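Local coordinates for 3-oxo-tetronate kinase (Cupriavidus necator, PDB 5DMH), which catalyses the ATP-dependent phosphorylation of 3-oxo-tetronate to 3-oxo-tetronate 4-phosphate, as a member of the four-carbon acid sugar kinase family, at residues A[421-424]-A[428-431]; A[410-415]-A[448-453]; A[157-162]-A[202-207]. One frame throughout, in Å; residues are numbered along the deposited sequence.

Contact 1 of 3, residues A[421-424]-A[428-431]; sequences TVTL and PLAL
Thr421 and Leu431 lie on the same face of two adjacent antiparallel strands and cross there at a slant, the hydroxyl of the threonine tucked against the first carbon of the leucine, OG1 to CB 3.3 Å. With chi1 at 71°, Thr421 OG1 sits between its own backbone N and carbonyl carbon and donates to Leu431 O at 2.8 Å, arriving tilted 39° out of the carbonyl plane. Thr421 N also donates to Leu431 O, so one oxygen is gripped by two donors of one residue. Leu431 N returns a bond to Thr421 O. This is the turn end of the antiparallel beta hairpin of strands 418-423 and 430-434 in the nucleotide-binding domain, Thr421 and Leu431 forming a hydrogen-bonded pair and Val422 and Ala430 the non-hydrogen-bonded pair beside it; on their outer sides Val422 bonds on to Arg409 and Ala430 to Phe388. On the face carrying Val422 and Ala430, the valine lays CG1 against Ala430 CB at 4.1 Å. Toward the turn, Thr423 N donates to Leu429 O, while Thr423 OG1 takes the N-H of Leu429 at 2.9 Å in an almost straight bond of 170°. The same hydroxyl is hydrogen-bonded to Asp425 OD2. The other branch, Thr423 CG2, crosses Leu429 CB at 3.8 Å, and Pro428 rests its CB 3.4 Å from Thr423 O.

Contact 2 of 3, residues A[410-415]-A[448-453]; sequences IGAQIA and LRQLGG
Gln450 holds CG anti to its backbone N (chi1 -162°) and continues extended through chi2, which carries its amide from the last turn of helix 443-451 across to Ile414. There the isoleucine, with CG1 beside its own backbone N (chi1 -57°), sets that carbon against the amide. The motif on the strand side is a classic beta bulge: Ile414 and Ala415 both face Val418, and strand 407-415 turns a corner at Ile414. The contact thus packs the C-terminal helix against the bulged end of a strand, at the protein surface and away from the nucleotide site. The isoleucine and the glutamine run antiparallel, side by side. Ile414 CG1 lies 3.5 Å from each of Gln450 CD, OE1 and NE2, so it is pressed against the whole amide; Gln450 OE1 also comes within 3.5 Å of Ile414 CA. The next residue, Leu451, touches strands 387-391, 418-423 and 430-434, and Ala420 is touched by Ile414, Gln450 and Leu451 alike. The helix ends at Leu451; Gly452, with a positive phi of 156°, leaves helical geometry, and Gly453 N then bonds to Asp285. Gln450 NE2 ends near the strand backbone, with Ala412 CB 3.6 Å away and Ala412 O at 3.1 Å.

Contact 3 of 3, residues A[157-162]-A[202-207]; sequences IFRGHL and LRYDAV
Phe158 and Arg159 belong to a type I' turn running from Phe158 to His161, which joins strands 155-158 and 161-164 as a tight hairpin, and they meet Arg203 and Tyr204 where the chain enters helix 204-207, with Arg203 at the N-cap position and the CA atoms of Arg159 and Arg203 5.8 Å apart. The main side-chain interaction is an offset stack of Phe158 on Tyr204, ring centroids 4.3 Å apart and planes inclined by 30°. Phe158 CE1 sits over the centre of the tyrosine ring, 3.3 Å above its plane, while CB of Asp205 lies toward the rim of the opposite face. A chi1 of 71° swings the tyrosine ring toward Phe158. Arg159, extended from CG to NE, runs past the edge of the tyrosine ring, its guanidinium steeply turned to the ring at 71°. Its NH2 reaches Tyr204 OH at 3.1 Å in a weak, bent hydrogen bond. Arg203 CD comes over one face of that guanidinium, 3.6 Å from Arg159 NH1. In the turn itself, His161 ND1 donates to Arg159 O at 2.9 Å. Asp232 accepts from the backbone N of Arg159, Gly160 and Tyr204, tying turn and helix start together. Two guanidinium groups this close, Arg159 NH1 3.6 Å from Arg203 NE and both presumably charged, should repel; Asp205, its OD2 5.6 Å from Arg159 NH2 and not in contact, may offset a little of that cost, so the offset ring stack is probably the main attraction between these side chains.

Followed from the N terminus, the chain first closes contact 3, in the sugar-binding domain, where residues 202-207 return to the hairpin turn of 157-162 after about 40 residues. It then crosses into the nucleotide-binding domain and opens contact 2 at 410-415. Before that loop shuts at 448-453, the chain runs through strand 418-423 and turns back into strand 430-434, so the short hairpin of contact 1 opens and closes within it. Contacts 1 and 2 touch, Leu451 CD1 lying 3.6 Å from Ala430 O, and together join helix 443-451 to three neighbouring strands. Contact 3 stands apart, its centre about 39 Å from that of contact 1.

Contact 1 of 3, residues A[421-424]-A[428-431]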
ATOM      1  N   THR A 421       2.441  -6.196 -12.161  1.00 19.25           N
ATOM      2  CA  THR A 421       3.861  -6.259 -11.810  1.00 17.14           C
ATOM      3  C   THR A 421       4.410  -7.608 -12.246  1.00 24.04           C
ATOM      4  O   THR A 421       3.651  -8.558 -12.449  1.00 22.12           O
ATOM      5  CB  THR A 421       4.113  -6.095 -10.273  1.00 20.42           C
ATOM      6  OG1 THR A 421       3.667  -7.256  -9.566  1.00 21.73           O
ATOM      7  CG2 THR A 421       3.402  -4.870  -9.697  1.00 21.78           C
ATOM      8  N   VAL A 422       5.730  -7.692 -12.409  1.00 21.87           N
ATOM      9  CA  VAL A 422       6.358  -8.970 -12.630  1.00 20.91           C
ATOM     10  C   VAL A 422       7.621  -9.083 -11.782  1.00 27.42           C
ATOM     11  O   VAL A 422       8.236  -8.073 -11.448  1.00 23.08           O
ATOM     12  CB  VAL A 422       6.665  -9.196 -14.119  1.00 29.17           C
ATOM     13  CG1 VAL A 422       5.359  -9.272 -14.904  1.00 27.18           C
ATOM     14  CG2 VAL A 422       7.572  -8.097 -14.668  1.00 29.91           C
ATOM     15  N   THR A 423       7.986 -10.310 -11.419  1.00 26.29           N
ATOM     16  CA  THR A 423       9.243 -10.529 -10.710  1.00 25.75           C
ATOM     17  C   THR A 423      10.373 -10.523 -11.724  1.00 26.04           C
ATOM     18  O   THR A 423      10.127 -10.452 -12.926  1.00 30.83           O
ATOM     19  CB  THR A 423       9.272 -11.879  -9.947  1.00 28.56           C
ATOM     20  OG1 THR A 423       9.277 -12.967 -10.874  1.00 34.59           O
ATOM     21  CG2 THR A 423       8.104 -12.002  -9.032  1.00 27.87           C
ATOM     22  N   LEU A 424      11.616 -10.618 -11.253  1.00 36.69           N
ATOM     23  CA  LEU A 424      12.775 -10.610 -12.154  1.00 34.91           C
ATOM     24  C   LEU A 424      13.424 -11.991 -12.431  1.00 39.90           C
ATOM     25  O   LEU A 424      14.527 -12.069 -12.965  1.00 46.91           O
ATOM     26  CB  LEU A 424      13.822  -9.606 -11.636  1.00 33.83           C
ATOM     27  CG  LEU A 424      13.352  -8.148 -11.546  1.00 37.68           C
ATOM     28  CD1 LEU A 424      14.506  -7.234 -11.199  1.00 49.98           C
ATOM     29  CD2 LEU A 424      12.705  -7.692 -12.847  1.00 44.50           C
ATOM     30  N   PRO A 428       9.485 -15.265 -15.000  1.00 40.60           N
ATOM     31  CA  PRO A 428       8.898 -14.403 -13.963  1.00 35.84           C
ATOM     32  C   PRO A 428       7.540 -14.877 -13.463  1.00 29.66           C
ATOM     33  O   PRO A 428       6.877 -15.687 -14.119  1.00 35.00           O
ATOM     34  CB  PRO A 428       8.732 -13.050 -14.675  1.00 41.81           C
ATOM     35  CG  PRO A 428       9.612 -13.113 -15.889  1.00 41.00           C
ATOM     36  CD  PRO A 428       9.642 -14.574 -16.289  1.00 38.75           C
ATOM     37  N   LEU A 429       7.145 -14.365 -12.306  1.00 26.71           N
ATOM     38  CA  LEU A 429       5.768 -14.417 -11.847  1.00 22.54           C
ATOM     39  C   LEU A 429       5.133 -13.078 -12.158  1.00 22.86           C
ATOM     40  O   LEU A 429       5.806 -12.060 -12.170  1.00 24.65           O
ATOM     41  CB  LEU A 429       5.687 -14.685 -10.345  1.00 20.83           C
ATOM     42  CG  LEU A 429       6.466 -15.897  -9.849  1.00 27.06           C
ATOM     43  CD1 LEU A 429       6.379 -16.001  -8.333  1.00 29.32           C
ATOM     44  CD2 LEU A 429       5.951 -17.182 -10.532  1.00 30.09           C
ATOM     45  N   ALA A 430       3.837 -13.087 -12.425  1.00 20.97           N
ATOM     46  CA  ALA A 430       3.101 -11.846 -12.615  1.00 20.96           C
ATOM     47  C   ALA A 430       2.138 -11.705 -11.452  1.00 19.17           C
ATOM     48  O   ALA A 430       1.376 -12.631 -11.137  1.00 22.79           O
ATOM     49  CB  ALA A 430       2.357 -11.857 -13.939  1.00 19.74           C
ATOM     50  N   LEU A 431       2.192 -10.546 -10.802  1.00 16.42           N
ATOM     51  CA  LEU A 431       1.416 -10.282  -9.607  1.00 17.34           C
ATOM     52  C   LEU A 431       0.584  -9.020  -9.728  1.00 16.40           C
ATOM     53  O   LEU A 431       1.051  -8.013 -10.265  1.00 19.59           O
ATOM     54  CB  LEU A 431       2.354 -10.040  -8.427  1.00 18.84           C
ATOM     55  CG  LEU A 431       3.358 -11.135  -8.054  1.00 32.02           C
ATOM     56  CD1 LEU A 431       4.221 -10.609  -6.934  1.00 47.45           C
ATOM     57  CD2 LEU A 431       2.633 -12.324  -7.589  1.00 31.11           C
TER

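Contact 2 of 3, residues A[410-415]-A[448-453]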
ATOM      1  N   ILE A 410       7.419  -2.745 -12.279  1.00 21.28           N
ATOM      2  CA  ILE A 410       6.078  -2.179 -12.360  1.00 20.57           C
ATOM      3  C   ILE A 410       5.601  -2.063 -13.803  1.00 21.14           C
ATOM      4  O   ILE A 410       6.257  -1.448 -14.637  1.00 22.04           O
ATOM      5  CB  ILE A 410       6.064  -0.784 -11.680  1.00 26.81           C
ATOM      6  CG1 ILE A 410       6.772  -0.856 -10.313  1.00 27.37           C
ATOM      7  CG2 ILE A 410       4.657  -0.256 -11.529  1.00 26.71           C
ATOM      8  CD1 ILE A 410       6.172  -1.878  -9.321  1.00 26.25           C
ATOM      9  N   GLY A 411       4.471  -2.682 -14.105  1.00 24.90           N
ATOM     10  CA  GLY A 411       3.899  -2.607 -15.434  1.00 23.23           C
ATOM     11  C   GLY A 411       2.770  -1.593 -15.455  1.00 28.05           C
ATOM     12  O   GLY A 411       2.800  -0.603 -14.709  1.00 24.81           O
ATOM     13  N   ALA A 412       1.754  -1.873 -16.265  1.00 24.35           N
ATOM     14  CA  ALA A 412       0.687  -0.924 -16.524  1.00 26.51           C
ATOM     15  C   ALA A 412      -0.378  -0.939 -15.451  1.00 22.59           C
ATOM     16  O   ALA A 412      -0.630  -1.970 -14.827  1.00 20.33           O
ATOM     17  CB  ALA A 412       0.054  -1.193 -17.891  1.00 26.79           C
ATOM     18  N   GLN A 413      -1.015   0.217 -15.251  1.00 23.04           N
ATOM     19  CA  GLN A 413      -2.101   0.328 -14.284  1.00 21.95           C
ATOM     20  C   GLN A 413      -3.282  -0.527 -14.738  1.00 20.30           C
ATOM     21  O   GLN A 413      -3.709  -0.442 -15.884  1.00 24.27           O
ATOM     22  CB  GLN A 413      -2.540   1.796 -14.151  1.00 17.55           C
ATOM     23  CG  GLN A 413      -3.689   2.007 -13.165  1.00 17.15           C
ATOM     24  CD  GLN A 413      -3.888   3.465 -12.819  1.00 21.36           C
ATOM     25  OE1 GLN A 413      -2.956   4.147 -12.360  1.00 22.95           O
ATOM     26  NE2 GLN A 413      -5.093   3.967 -13.050  1.00 22.63           N
ATOM     27  N   ILE A 414      -3.798  -1.349 -13.828  1.00 20.03           N
ATOM     28  CA  ILE A 414      -5.030  -2.105 -14.046  1.00 25.87           C
ATOM     29  C   ILE A 414      -6.258  -1.302 -13.586  1.00 23.62           C
ATOM     30  O   ILE A 414      -7.246  -1.207 -14.304  1.00 23.99           O
ATOM     31  CB  ILE A 414      -4.985  -3.428 -13.271  1.00 24.30           C
ATOM     32  CG1 ILE A 414      -3.749  -4.242 -13.686  1.00 22.55           C
ATOM     33  CG2 ILE A 414      -6.270  -4.216 -13.478  1.00 18.83           C
ATOM     34  CD1 ILE A 414      -3.429  -5.356 -12.713  1.00 21.86           C
ATOM     35  N   ALA A 415      -6.167  -0.732 -12.388  1.00 17.60           N
ATOM     36  CA  ALA A 415      -7.187   0.146 -11.806  1.00 17.89           C
ATOM     37  C   ALA A 415      -6.461   1.208 -10.998  1.00 21.46           C
ATOM     38  O   ALA A 415      -5.299   1.030 -10.657  1.00 15.86           O
ATOM     39  CB  ALA A 415      -8.095  -0.623 -10.907  1.00 13.86           C
ATOM     40  N   LEU A 448      -6.432 -10.701 -13.935  1.00 18.26           N
ATOM     41  CA  LEU A 448      -5.934 -11.964 -14.458  1.00 19.83           C
ATOM     42  C   LEU A 448      -5.567 -11.813 -15.927  1.00 19.56           C
ATOM     43  O   LEU A 448      -4.524 -12.301 -16.371  1.00 21.80           O
ATOM     44  CB  LEU A 448      -6.982 -13.067 -14.304  1.00 19.74           C
ATOM     45  CG  LEU A 448      -7.021 -13.695 -12.920  1.00 23.61           C
ATOM     46  CD1 LEU A 448      -8.271 -14.519 -12.820  1.00 24.46           C
ATOM     47  CD2 LEU A 448      -5.766 -14.569 -12.687  1.00 24.88           C
ATOM     48  N   ARG A 449      -6.439 -11.156 -16.688  1.00 23.06           N
ATOM     49  CA  ARG A 449      -6.208 -10.939 -18.115  1.00 24.41           C
ATOM     50  C   ARG A 449      -5.041 -10.013 -18.410  1.00 22.72           C
ATOM     51  O   ARG A 449      -4.284 -10.244 -19.345  1.00 23.82           O
ATOM     52  CB  ARG A 449      -7.473 -10.385 -18.800  1.00 22.91           C
ATOM     53  CG  ARG A 449      -8.571 -11.410 -18.954  1.00 30.37           C
ATOM     54  CD  ARG A 449      -9.824 -10.812 -19.582  1.00 34.86           C
ATOM     55  NE  ARG A 449     -10.845 -11.828 -19.802  1.00 45.32           N
ATOM     56  CZ  ARG A 449     -10.844 -12.688 -20.824  1.00 54.80           C
ATOM     57  NH1 ARG A 449      -9.872 -12.666 -21.732  1.00 53.34           N
ATOM     58  NH2 ARG A 449     -11.820 -13.581 -20.941  1.00 54.03           N
ATOM     59  N   GLN A 450      -4.899  -8.939 -17.644  1.00 23.24           N
ATOM     60  CA  GLN A 450      -3.798  -8.041 -17.895  1.00 27.86           C
ATOM     61  C   GLN A 450      -2.447  -8.690 -17.541  1.00 26.17           C
ATOM     62  O   GLN A 450      -1.446  -8.422 -18.188  1.00 30.65           O
ATOM     63  CB  GLN A 450      -3.980  -6.729 -17.140  1.00 31.45           C
ATOM     64  CG  GLN A 450      -3.095  -5.655 -17.717  1.00 43.45           C
ATOM     65  CD  GLN A 450      -3.394  -4.289 -17.167  1.00 44.09           C
ATOM     66  OE1 GLN A 450      -4.553  -3.868 -17.090  1.00 37.16           O
ATOM     67  NE2 GLN A 450      -2.345  -3.582 -16.771  1.00 40.59           N
ATOM     68  N   LEU A 451      -2.435  -9.557 -16.527  1.00 22.34           N
ATOM     69  CA  LEU A 451      -1.210 -10.242 -16.110  1.00 21.00           C
ATOM     70  C   LEU A 451      -0.703 -11.185 -17.215  1.00 30.10           C
ATOM     71  O   LEU A 451       0.507 -11.380 -17.392  1.00 29.18           O
ATOM     72  CB  LEU A 451      -1.444 -11.001 -14.797  1.00 20.69           C
ATOM     73  CG  LEU A 451      -1.641 -10.223 -13.502  1.00 19.77           C
ATOM     74  CD1 LEU A 451      -1.652 -11.192 -12.323  1.00 22.29           C
ATOM     75  CD2 LEU A 451      -0.567  -9.161 -13.299  1.00 22.80           C
ATOM     76  N   GLY A 452      -1.618 -11.764 -17.980  1.00 30.11           N
ATOM     77  CA  GLY A 452      -1.199 -12.611 -19.078  1.00 35.28           C
ATOM     78  C   GLY A 452      -2.230 -13.628 -19.508  1.00 39.72           C
ATOM     79  O   GLY A 452      -3.351 -13.667 -18.990  1.00 32.08           O
ATOM     80  N   GLY A 453      -1.834 -14.459 -20.465  1.00 35.05           N
ATOM     81  CA  GLY A 453      -2.711 -15.476 -21.015  1.00 41.01           C
ATOM     82  C   GLY A 453      -2.817 -16.745 -20.187  1.00 46.95           C
ATOM     83  O   GLY A 453      -2.115 -16.941 -19.192  1.00 43.03           O
TER

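Contact 3 of 3, residues A[157-162]-A[202-207]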
ATOM      1  N   ILE A 157      -9.215  15.575   1.657  1.00 12.77           N
ATOM      2  CA  ILE A 157      -8.975  16.071   3.005  1.00 12.51           C
ATOM      3  C   ILE A 157      -9.278  17.578   3.087  1.00 11.90           C
ATOM      4  O   ILE A 157      -8.764  18.355   2.297  1.00 14.03           O
ATOM      5  CB  ILE A 157      -7.513  15.854   3.488  1.00 16.37           C
ATOM      6  CG1 ILE A 157      -7.105  14.386   3.370  1.00 16.33           C
ATOM      7  CG2 ILE A 157      -7.381  16.258   4.941  1.00 15.64           C
ATOM      8  CD1 ILE A 157      -5.633  14.179   3.526  1.00 15.22           C
ATOM      9  N   PHE A 158     -10.160  17.928   4.013  1.00 13.19           N
ATOM     10  CA  PHE A 158     -10.651  19.301   4.216  1.00 13.78           C
ATOM     11  C   PHE A 158     -10.667  19.594   5.706  1.00 14.05           C
ATOM     12  O   PHE A 158     -11.286  18.880   6.485  1.00 13.54           O
ATOM     13  CB  PHE A 158     -12.058  19.485   3.616  1.00 15.38           C
ATOM     14  CG  PHE A 158     -12.619  20.883   3.782  1.00 12.94           C
ATOM     15  CD1 PHE A 158     -12.289  21.881   2.877  1.00 14.57           C
ATOM     16  CD2 PHE A 158     -13.462  21.199   4.832  1.00 13.01           C
ATOM     17  CE1 PHE A 158     -12.813  23.147   3.016  1.00 13.57           C
ATOM     18  CE2 PHE A 158     -13.973  22.472   4.973  1.00 14.43           C
ATOM     19  CZ  PHE A 158     -13.667  23.437   4.061  1.00 19.11           C
ATOM     20  N   ARG A 159      -9.991  20.671   6.112  1.00 13.01           N
ATOM     21  CA  ARG A 159      -9.837  21.012   7.530  1.00 12.93           C
ATOM     22  C   ARG A 159      -9.387  19.800   8.344  1.00 12.76           C
ATOM     23  O   ARG A 159      -9.797  19.607   9.475  1.00 15.60           O
ATOM     24  CB  ARG A 159     -11.093  21.663   8.092  1.00 15.77           C
ATOM     25  CG  ARG A 159     -11.383  23.020   7.430  1.00 16.85           C
ATOM     26  CD  ARG A 159     -12.601  23.744   8.003  1.00 17.22           C
ATOM     27  NE  ARG A 159     -12.725  25.053   7.371  1.00 18.53           N
ATOM     28  CZ  ARG A 159     -12.127  26.164   7.809  1.00 18.95           C
ATOM     29  NH1 ARG A 159     -11.369  26.156   8.892  1.00 18.78           N
ATOM     30  NH2 ARG A 159     -12.277  27.289   7.142  1.00 19.68           N
ATOM     31  N   GLY A 160      -8.523  19.016   7.720  1.00 13.36           N
ATOM     32  CA  GLY A 160      -7.870  17.881   8.340  1.00 12.81           C
ATOM     33  C   GLY A 160      -8.717  16.629   8.416  1.00 16.77           C
ATOM     34  O   GLY A 160      -8.242  15.611   8.918  1.00 18.49           O
ATOM     35  N   HIS A 161      -9.957  16.715   7.920  1.00 13.69           N
ATOM     36  CA  HIS A 161     -10.912  15.624   7.989  1.00 15.59           C
ATOM     37  C   HIS A 161     -10.873  14.839   6.666  1.00 20.17           C
ATOM     38  O   HIS A 161     -10.940  15.406   5.574  1.00 13.75           O
ATOM     39  CB  HIS A 161     -12.334  16.169   8.266  1.00 16.91           C
ATOM     40  CG  HIS A 161     -12.542  16.637   9.678  1.00 15.98           C
ATOM     41  ND1 HIS A 161     -11.866  17.710  10.213  1.00 14.55           N
ATOM     42  CD2 HIS A 161     -13.339  16.164  10.670  1.00 14.60           C
ATOM     43  CE1 HIS A 161     -12.253  17.898  11.466  1.00 13.67           C
ATOM     44  NE2 HIS A 161     -13.116  16.954  11.780  1.00 16.08           N
ATOM     45  N   LEU A 162     -10.779  13.517   6.770  1.00 12.91           N
ATOM     46  CA  LEU A 162     -10.694  12.667   5.598  1.00 12.27           C
ATOM     47  C   LEU A 162     -12.074  12.191   5.101  1.00 13.81           C
ATOM     48  O   LEU A 162     -12.884  11.649   5.863  1.00 14.39           O
ATOM     49  CB  LEU A 162      -9.791  11.464   5.913  1.00 14.41           C
ATOM     50  CG  LEU A 162      -9.546  10.429   4.818  1.00 15.19           C
ATOM     51  CD1 LEU A 162      -8.975  11.013   3.551  1.00 15.76           C
ATOM     52  CD2 LEU A 162      -8.633   9.357   5.347  1.00 17.02           C
ATOM     53  N   LEU A 202      -1.936  21.930   7.704  1.00 15.99           N
ATOM     54  CA  LEU A 202      -1.688  22.791   6.559  1.00 17.06           C
ATOM     55  C   LEU A 202      -3.013  22.862   5.796  1.00 17.68           C
ATOM     56  O   LEU A 202      -3.352  21.960   5.054  1.00 17.13           O
ATOM     57  CB  LEU A 202      -0.548  22.198   5.723  1.00 13.96           C
ATOM     58  CG  LEU A 202      -0.187  22.819   4.394  1.00 19.23           C
ATOM     59  CD1 LEU A 202       0.150  24.296   4.589  1.00 20.95           C
ATOM     60  CD2 LEU A 202       0.994  22.091   3.749  1.00 14.37           C
ATOM     61  N   ARG A 203      -3.773  23.929   6.014  1.00 14.87           N
ATOM     62  CA  ARG A 203      -5.189  23.972   5.646  1.00 15.99           C
ATOM     63  C   ARG A 203      -5.409  24.274   4.161  1.00 17.63           C
ATOM     64  O   ARG A 203      -4.565  24.892   3.500  1.00 15.35           O
ATOM     65  CB  ARG A 203      -5.902  25.007   6.538  1.00 20.56           C
ATOM     66  CG  ARG A 203      -7.424  24.944   6.529  1.00 21.57           C
ATOM     67  CD  ARG A 203      -8.043  25.993   7.453  1.00 18.35           C
ATOM     68  NE  ARG A 203      -7.780  25.711   8.851  1.00 23.20           N
ATOM     69  CZ  ARG A 203      -6.849  26.298   9.610  1.00 29.06           C
ATOM     70  NH1 ARG A 203      -6.708  25.916  10.877  1.00 26.76           N
ATOM     71  NH2 ARG A 203      -6.074  27.274   9.141  1.00 29.36           N
ATOM     72  N   TYR A 204      -6.564  23.858   3.652  1.00 17.41           N
ATOM     73  CA  TYR A 204      -6.894  23.971   2.232  1.00 17.29           C
ATOM     74  C   TYR A 204      -6.779  25.374   1.654  1.00 18.83           C
ATOM     75  O   TYR A 204      -6.527  25.537   0.454  1.00 18.94           O
ATOM     76  CB  TYR A 204      -8.330  23.477   1.999  1.00 13.13           C
ATOM     77  CG  TYR A 204      -9.364  24.417   2.546  1.00 13.43           C
ATOM     78  CD1 TYR A 204      -9.725  24.388   3.880  1.00 15.32           C
ATOM     79  CD2 TYR A 204      -9.949  25.375   1.730  1.00 18.18           C
ATOM     80  CE1 TYR A 204     -10.635  25.278   4.383  1.00 17.65           C
ATOM     81  CE2 TYR A 204     -10.874  26.253   2.211  1.00 15.62           C
ATOM     82  CZ  TYR A 204     -11.229  26.206   3.547  1.00 16.24           C
ATOM     83  OH  TYR A 204     -12.156  27.083   4.061  1.00 20.62           O
ATOM     84  N   ASP A 205      -6.986  26.385   2.489  1.00 17.21           N
ATOM     85  CA  ASP A 205      -7.001  27.761   2.007  1.00 19.49           C
ATOM     86  C   ASP A 205      -5.587  28.284   1.716  1.00 23.79           C
ATOM     87  O   ASP A 205      -5.409  29.119   0.845  1.00 26.56           O
ATOM     88  CB  ASP A 205      -7.797  28.659   2.952  1.00 17.68           C
ATOM     89  CG  ASP A 205      -7.252  28.689   4.378  1.00 29.66           C
ATOM     90  OD1 ASP A 205      -6.487  27.795   4.791  1.00 23.97           O
ATOM     91  OD2 ASP A 205      -7.615  29.639   5.105  1.00 29.01           O
ATOM     92  N   ALA A 206      -4.574  27.733   2.382  1.00 19.62           N
ATOM     93  CA  ALA A 206      -3.196  28.019   1.990  1.00 17.25           C
ATOM     94  C   ALA A 206      -2.840  27.235   0.724  1.00 19.12           C
ATOM     95  O   ALA A 206      -2.261  27.782  -0.215  1.00 20.44           O
ATOM     96  CB  ALA A 206      -2.228  27.678   3.132  1.00 18.15           C
ATOM     97  N   VAL A 207      -3.185  25.945   0.710  1.00 16.81           N
ATOM     98  CA  VAL A 207      -2.871  25.099  -0.431  1.00 14.61           C
ATOM     99  C   VAL A 207      -3.501  25.651  -1.706  1.00 20.65           C
ATOM    100  O   VAL A 207      -2.886  25.641  -2.778  1.00 18.44           O
ATOM    101  CB  VAL A 207      -3.320  23.665  -0.184  1.00 14.69           C
ATOM    102  CG1 VAL A 207      -2.925  22.794  -1.365  1.00 16.38           C
ATOM    103  CG2 VAL A 207      -2.701  23.137   1.101  1.00 19.04           C
TER